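Local coordinates for 2-hydroxychromene-2-carboxylate isomerase (Pseudomonas putida, PDB 2IMF), which catalyses the reversible glutathione-dependent isomerization of 2-hydroxychromene-2-carboxylate to trans-o-hydroxybenzylidenepyruvate in the naphthalene catabolic pathway, at residues M1-S14 and A160-L173. Sequence-based numbering, arbitrary orientation.
Sequences MIVDFYFDFLSPFS and AIERKVFGVPTMFL. With GSH (glutathione), chain E; TOM (4-(2-methoxyphenyl)-2-oxobut-3-enoic acid), chain F.
The Tyr6 ring fills a hollow on one face of the sheet, bounded by Ala160, Arg163, Val165 and Phe172. Tyr6 CG, anti to the carbonyl carbon (chi1 -66°), carries the ring towards Arg163. Val165 CG2 sits 4.3 Å above the centre of the ring, a CH-pi contact over one face. Ala160 CB touches the CE2 corner, and Phe172 CD1 comes within 3.5 Å of Tyr6 CE1, the two ring planes 71° apart. The extended Arg163 chain closes the far end. Its guanidinium lies flat over the Phe172 ring, and NH1 is shared between Tyr6 OH at 2.9 Å and Asp4 OD2 at 2.8 Å. Both partners lie near the guanidinium plane. Asp4 OD2 is met on its anti side, while OD1 pairs with Arg33. A phenylalanine in place of Tyr6 lacks the hydroxyl, so Arg163 NH1 would probably lose one of its two partners.

Beneath these side chains, strands 2-7 and 170-173 pair antiparallel. Asp4–Phe172 and Tyr6–Thr170 are hydrogen-bonded pairs; Phe5–Met171 between them is not. On the other face, Met171 SD approaches Phe5 obliquely, and Pro169 CB meets the ring edge at 3.7 Å from CE1.

Val168 is the bump at the active-site end. Its CG1 rests by Phe7 CA, and CG2 lies 3.6 Å from Ser11 CB. The peptide before Pro169 is cis, the thioredoxin-fold cis-proline. Pro169 packs against Phe13 and Ser14 at the start of helix 12-28. Val168 N and O each hydrogen-bond glutathione, while Ser11 OG, of the inferred nucleophile, lies 3.2 Å from GSH SG2. Sheet pairing and the cis-proline thus set the glutathione-binding backbone beside Ser11. On the Tyr6 face, the buried Asp4 carboxylate meets two arginines, so its negative charge is probably well compensated.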
# COMPACT_ATOMS: atom_id res chain seq x y z
N MET A 1 24.01 -3.39 -12.43
CA MET A 1 22.51 -3.35 -12.49
C MET A 1 21.98 -2.01 -12.03
O MET A 1 22.45 -1.51 -11.01
CB MET A 1 22.00 -4.43 -11.52
CG MET A 1 20.50 -4.64 -11.44
SD MET A 1 20.12 -6.04 -10.34
CE MET A 1 21.22 -7.34 -10.95
N ILE A 2 20.99 -1.46 -12.75
CA ILE A 2 20.47 -0.09 -12.50
C ILE A 2 18.99 -0.05 -12.14
O ILE A 2 18.15 -0.59 -12.86
CB ILE A 2 20.65 0.87 -13.73
CG1 ILE A 2 22.14 1.09 -14.04
CG2 ILE A 2 20.11 2.21 -13.46
CD1 ILE A 2 22.44 1.71 -15.43
N VAL A 3 18.70 0.66 -11.06
CA VAL A 3 17.28 0.94 -10.68
C VAL A 3 17.03 2.44 -10.73
O VAL A 3 17.84 3.22 -10.18
CB VAL A 3 17.02 0.39 -9.28
CG1 VAL A 3 15.73 0.91 -8.68
CG2 VAL A 3 17.04 -1.14 -9.36
N ASP A 4 15.98 2.89 -11.38
CA ASP A 4 15.57 4.26 -11.31
C ASP A 4 14.65 4.45 -10.09
O ASP A 4 13.69 3.70 -9.92
CB ASP A 4 14.86 4.63 -12.61
CG ASP A 4 15.80 4.52 -13.84
OD1 ASP A 4 17.05 4.59 -13.69
OD2 ASP A 4 15.28 4.37 -14.94
N PHE A 5 14.96 5.45 -9.29
CA PHE A 5 14.22 5.76 -8.06
C PHE A 5 13.68 7.13 -8.11
O PHE A 5 14.43 8.12 -8.27
CB PHE A 5 15.22 5.57 -6.93
CG PHE A 5 14.71 5.94 -5.55
CD1 PHE A 5 13.42 5.63 -5.09
CD2 PHE A 5 15.63 6.52 -4.64
CE1 PHE A 5 13.01 5.94 -3.78
CE2 PHE A 5 15.22 6.84 -3.32
CZ PHE A 5 13.86 6.58 -2.93
N TYR A 6 12.39 7.22 -7.87
CA TYR A 6 11.67 8.50 -7.91
C TYR A 6 11.13 8.79 -6.52
O TYR A 6 10.46 7.96 -5.92
CB TYR A 6 10.48 8.43 -8.86
CG TYR A 6 10.90 8.25 -10.27
CD1 TYR A 6 11.28 6.97 -10.81
CD2 TYR A 6 11.07 9.35 -11.05
CE1 TYR A 6 11.69 6.83 -12.13
CE2 TYR A 6 11.54 9.23 -12.44
CZ TYR A 6 11.82 7.94 -12.89
OH TYR A 6 12.31 7.81 -14.22
N PHE A 7 11.45 9.95 -5.97
CA PHE A 7 11.09 10.29 -4.59
C PHE A 7 10.79 11.79 -4.53
O PHE A 7 11.16 12.57 -5.43
CB PHE A 7 12.23 9.94 -3.61
CG PHE A 7 13.49 10.77 -3.83
CD1 PHE A 7 14.41 10.42 -4.80
CD2 PHE A 7 13.70 11.93 -3.15
CE1 PHE A 7 15.54 11.19 -5.00
CE2 PHE A 7 14.77 12.73 -3.41
CZ PHE A 7 15.71 12.32 -4.34
N ASP A 8 10.13 12.19 -3.43
CA ASP A 8 9.91 13.60 -3.03
C ASP A 8 10.27 13.60 -1.54
O ASP A 8 9.88 12.68 -0.82
CB ASP A 8 8.43 13.96 -3.28
CG ASP A 8 8.08 15.43 -2.96
OD1 ASP A 8 8.69 16.00 -2.01
OD2 ASP A 8 7.15 15.95 -3.58
N PHE A 9 11.09 14.55 -1.08
CA PHE A 9 11.53 14.52 0.35
C PHE A 9 10.35 14.70 1.33
O PHE A 9 10.55 14.42 2.49
CB PHE A 9 12.61 15.58 0.64
CG PHE A 9 13.96 15.25 0.04
CD1 PHE A 9 14.67 14.15 0.49
CD2 PHE A 9 14.51 16.09 -0.88
CE1 PHE A 9 15.97 13.84 -0.03
CE2 PHE A 9 15.81 15.84 -1.44
CZ PHE A 9 16.51 14.73 -1.01
N LEU A 10 9.18 15.10 0.86
CA LEU A 10 8.00 15.15 1.79
C LEU A 10 7.51 13.79 2.19
O LEU A 10 6.74 13.67 3.13
CB LEU A 10 6.81 15.94 1.22
CG LEU A 10 6.09 15.35 0.02
CD1 LEU A 10 5.08 14.26 0.43
CD2 LEU A 10 5.31 16.43 -0.66
N SER A 11 7.96 12.72 1.50
CA SER A 11 7.34 11.39 1.64
C SER A 11 8.05 10.49 2.62
O SER A 11 9.17 10.11 2.36
CB SER A 11 7.29 10.78 0.25
OG SER A 11 6.97 9.37 0.29
N PRO A 12 7.36 10.13 3.70
CA PRO A 12 8.00 9.21 4.65
C PRO A 12 8.14 7.78 4.09
O PRO A 12 9.05 7.09 4.50
CB PRO A 12 7.04 9.23 5.87
CG PRO A 12 5.69 9.58 5.28
CD PRO A 12 5.98 10.55 4.10
N PHE A 13 7.26 7.35 3.19
CA PHE A 13 7.48 6.06 2.55
C PHE A 13 8.69 6.12 1.65
O PHE A 13 9.40 5.10 1.50
CB PHE A 13 6.19 5.69 1.82
CG PHE A 13 5.07 5.33 2.78
CD1 PHE A 13 5.09 4.13 3.48
CD2 PHE A 13 4.05 6.21 2.99
CE1 PHE A 13 4.08 3.80 4.37
CE2 PHE A 13 2.98 5.89 3.89
CZ PHE A 13 3.04 4.70 4.57
N SER A 14 9.01 7.29 1.11
CA SER A 14 10.24 7.44 0.34
C SER A 14 11.50 7.42 1.19
O SER A 14 12.56 6.91 0.75
CB SER A 14 10.22 8.71 -0.50
OG SER A 14 9.21 8.64 -1.50
N ALA A 160 9.01 12.07 -15.35
CA ALA A 160 8.39 11.02 -14.52
C ALA A 160 6.90 10.83 -14.86
O ALA A 160 6.48 9.68 -14.98
CB ALA A 160 8.49 11.41 -13.05
N ILE A 161 6.15 11.91 -15.05
CA ILE A 161 4.75 11.82 -15.46
C ILE A 161 4.66 11.06 -16.80
O ILE A 161 3.79 10.23 -17.00
CB ILE A 161 4.22 13.22 -15.57
CG1 ILE A 161 4.12 13.86 -14.15
CG2 ILE A 161 2.84 13.29 -16.32
CD1 ILE A 161 3.68 15.33 -14.13
N GLU A 162 5.53 11.41 -17.76
CA GLU A 162 5.54 10.68 -19.07
C GLU A 162 5.78 9.21 -18.91
O GLU A 162 5.26 8.39 -19.70
CB GLU A 162 6.57 11.30 -20.01
CG GLU A 162 6.21 12.69 -20.48
CD GLU A 162 7.34 13.29 -21.33
OE1 GLU A 162 8.56 13.03 -21.06
OE2 GLU A 162 7.01 14.00 -22.29
N ARG A 163 6.50 8.84 -17.87
CA ARG A 163 6.80 7.45 -17.55
C ARG A 163 5.72 6.71 -16.76
O ARG A 163 5.91 5.57 -16.39
CB ARG A 163 8.15 7.35 -16.86
CG ARG A 163 8.96 6.07 -17.22
CD ARG A 163 10.31 6.10 -16.64
NE ARG A 163 10.90 4.79 -16.79
CZ ARG A 163 12.02 4.40 -16.29
NH1 ARG A 163 12.71 5.21 -15.51
NH2 ARG A 163 12.45 3.19 -16.60
N LYS A 164 4.64 7.43 -16.49
CA LYS A 164 3.46 6.87 -15.81
C LYS A 164 3.65 6.78 -14.31
O LYS A 164 2.95 6.03 -13.63
CB LYS A 164 3.02 5.54 -16.44
CG LYS A 164 2.65 5.75 -17.94
CD LYS A 164 1.71 4.71 -18.53
CE LYS A 164 1.98 4.57 -20.05
NZ LYS A 164 1.70 5.85 -20.82
N VAL A 165 4.61 7.54 -13.79
CA VAL A 165 4.78 7.63 -12.32
C VAL A 165 3.64 8.49 -11.79
O VAL A 165 3.38 9.61 -12.26
CB VAL A 165 6.08 8.31 -12.00
CG1 VAL A 165 6.15 8.59 -10.50
CG2 VAL A 165 7.23 7.45 -12.48
N PHE A 166 2.91 7.96 -10.77
CA PHE A 166 1.77 8.68 -10.15
C PHE A 166 2.02 8.99 -8.65
O PHE A 166 1.22 9.70 -8.04
CB PHE A 166 0.48 7.86 -10.31
CG PHE A 166 0.57 6.50 -9.65
CD1 PHE A 166 0.37 6.37 -8.24
CD2 PHE A 166 0.93 5.35 -10.40
CE1 PHE A 166 0.57 5.17 -7.62
CE2 PHE A 166 1.11 4.15 -9.75
CZ PHE A 166 0.89 4.04 -8.35
N GLY A 167 3.10 8.43 -8.09
CA GLY A 167 3.36 8.62 -6.66
C GLY A 167 4.79 8.34 -6.34
O GLY A 167 5.60 8.07 -7.26
N VAL A 168 5.10 8.41 -5.06
CA VAL A 168 6.46 8.13 -4.61
C VAL A 168 6.36 7.27 -3.36
O VAL A 168 5.38 7.33 -2.61
CB VAL A 168 7.29 9.39 -4.33
CG1 VAL A 168 7.49 10.15 -5.61
CG2 VAL A 168 6.56 10.33 -3.29
N PRO A 169 7.34 6.43 -3.07
CA PRO A 169 8.54 6.12 -3.89
C PRO A 169 8.15 5.22 -5.05
O PRO A 169 7.35 4.30 -4.89
CB PRO A 169 9.47 5.35 -2.91
CG PRO A 169 8.45 4.68 -1.93
CD PRO A 169 7.26 5.64 -1.82
N THR A 170 8.78 5.46 -6.21
CA THR A 170 8.52 4.64 -7.41
C THR A 170 9.90 4.15 -7.88
O THR A 170 10.86 4.92 -7.89
CB THR A 170 7.69 5.37 -8.47
OG1 THR A 170 6.40 5.59 -7.90
CG2 THR A 170 7.50 4.45 -9.67
N MET A 171 9.95 2.88 -8.25
CA MET A 171 11.22 2.22 -8.65
C MET A 171 10.98 1.56 -9.99
O MET A 171 9.93 0.90 -10.16
CB MET A 171 11.76 1.18 -7.66
CG MET A 171 12.26 1.79 -6.39
SD MET A 171 11.09 2.46 -5.18
CE MET A 171 9.90 1.13 -4.95
N PHE A 172 11.96 1.62 -10.92
CA PHE A 172 11.85 0.85 -12.20
C PHE A 172 13.09 0.00 -12.27
O PHE A 172 14.21 0.48 -12.01
CB PHE A 172 11.85 1.74 -13.44
CG PHE A 172 10.59 2.55 -13.69
CD1 PHE A 172 10.37 3.71 -12.96
CD2 PHE A 172 9.69 2.15 -14.64
CE1 PHE A 172 9.24 4.48 -13.23
CE2 PHE A 172 8.57 2.91 -14.91
CZ PHE A 172 8.35 4.06 -14.23
N LEU A 173 12.87 -1.18 -12.82
CA LEU A 173 13.94 -2.07 -13.33
C LEU A 173 13.46 -2.51 -14.69
O LEU A 173 12.42 -3.19 -14.84
CB LEU A 173 14.14 -3.23 -12.41
CG LEU A 173 15.20 -4.19 -12.93
CD1 LEU A 173 16.56 -3.50 -12.99
CD2 LEU A 173 15.24 -5.26 -11.88
N1 GSH E . 1.94 1.33 0.63
CA1 GSH E . 2.94 2.33 0.39
C1 GSH E . 4.31 2.03 0.89
O11 GSH E . 5.26 2.70 0.49
O12 GSH E . 4.24 1.22 1.84
CB1 GSH E . 2.37 3.74 0.29
CG1 GSH E . 3.17 4.77 -0.49
CD1 GSH E . 2.47 6.10 -0.48
OE1 GSH E . 1.31 6.22 0.15
N2 GSH E . 3.02 7.14 -1.07
CA2 GSH E . 2.35 8.42 -1.27
C2 GSH E . 1.83 8.61 -2.63
O2 GSH E . 2.62 8.29 -3.67
CB2 GSH E . 3.38 9.55 -0.95
SG2 GSH E . 3.78 9.66 0.83
N3 GSH E . 0.62 9.04 -2.82
CA3 GSH E . 0.06 9.01 -4.17
C3 GSH E . -1.14 8.09 -4.18
O31 GSH E . -1.73 7.92 -5.26
O32 GSH E . -1.55 7.57 -3.09
O8 TOM F . -0.47 12.00 1.80
C9 TOM F . 0.36 12.26 0.93
C10 TOM F . 0.15 13.19 -0.14
O11 TOM F . -0.60 12.79 -1.06
O10 TOM F . 0.77 14.28 -0.15
C8 TOM F . 1.68 11.55 0.82
C7 TOM F . 2.10 10.59 1.61
C1 TOM F . 2.17 10.69 3.12
C6 TOM F . 1.76 9.56 3.80
C5 TOM F . 1.76 9.56 5.19
C4 TOM F . 2.25 10.69 5.87
C3 TOM F . 2.68 11.82 5.21
C2 TOM F . 2.64 11.80 3.80
O2 TOM F . 3.06 12.84 3.05
C11 TOM F . 3.78 13.81 3.80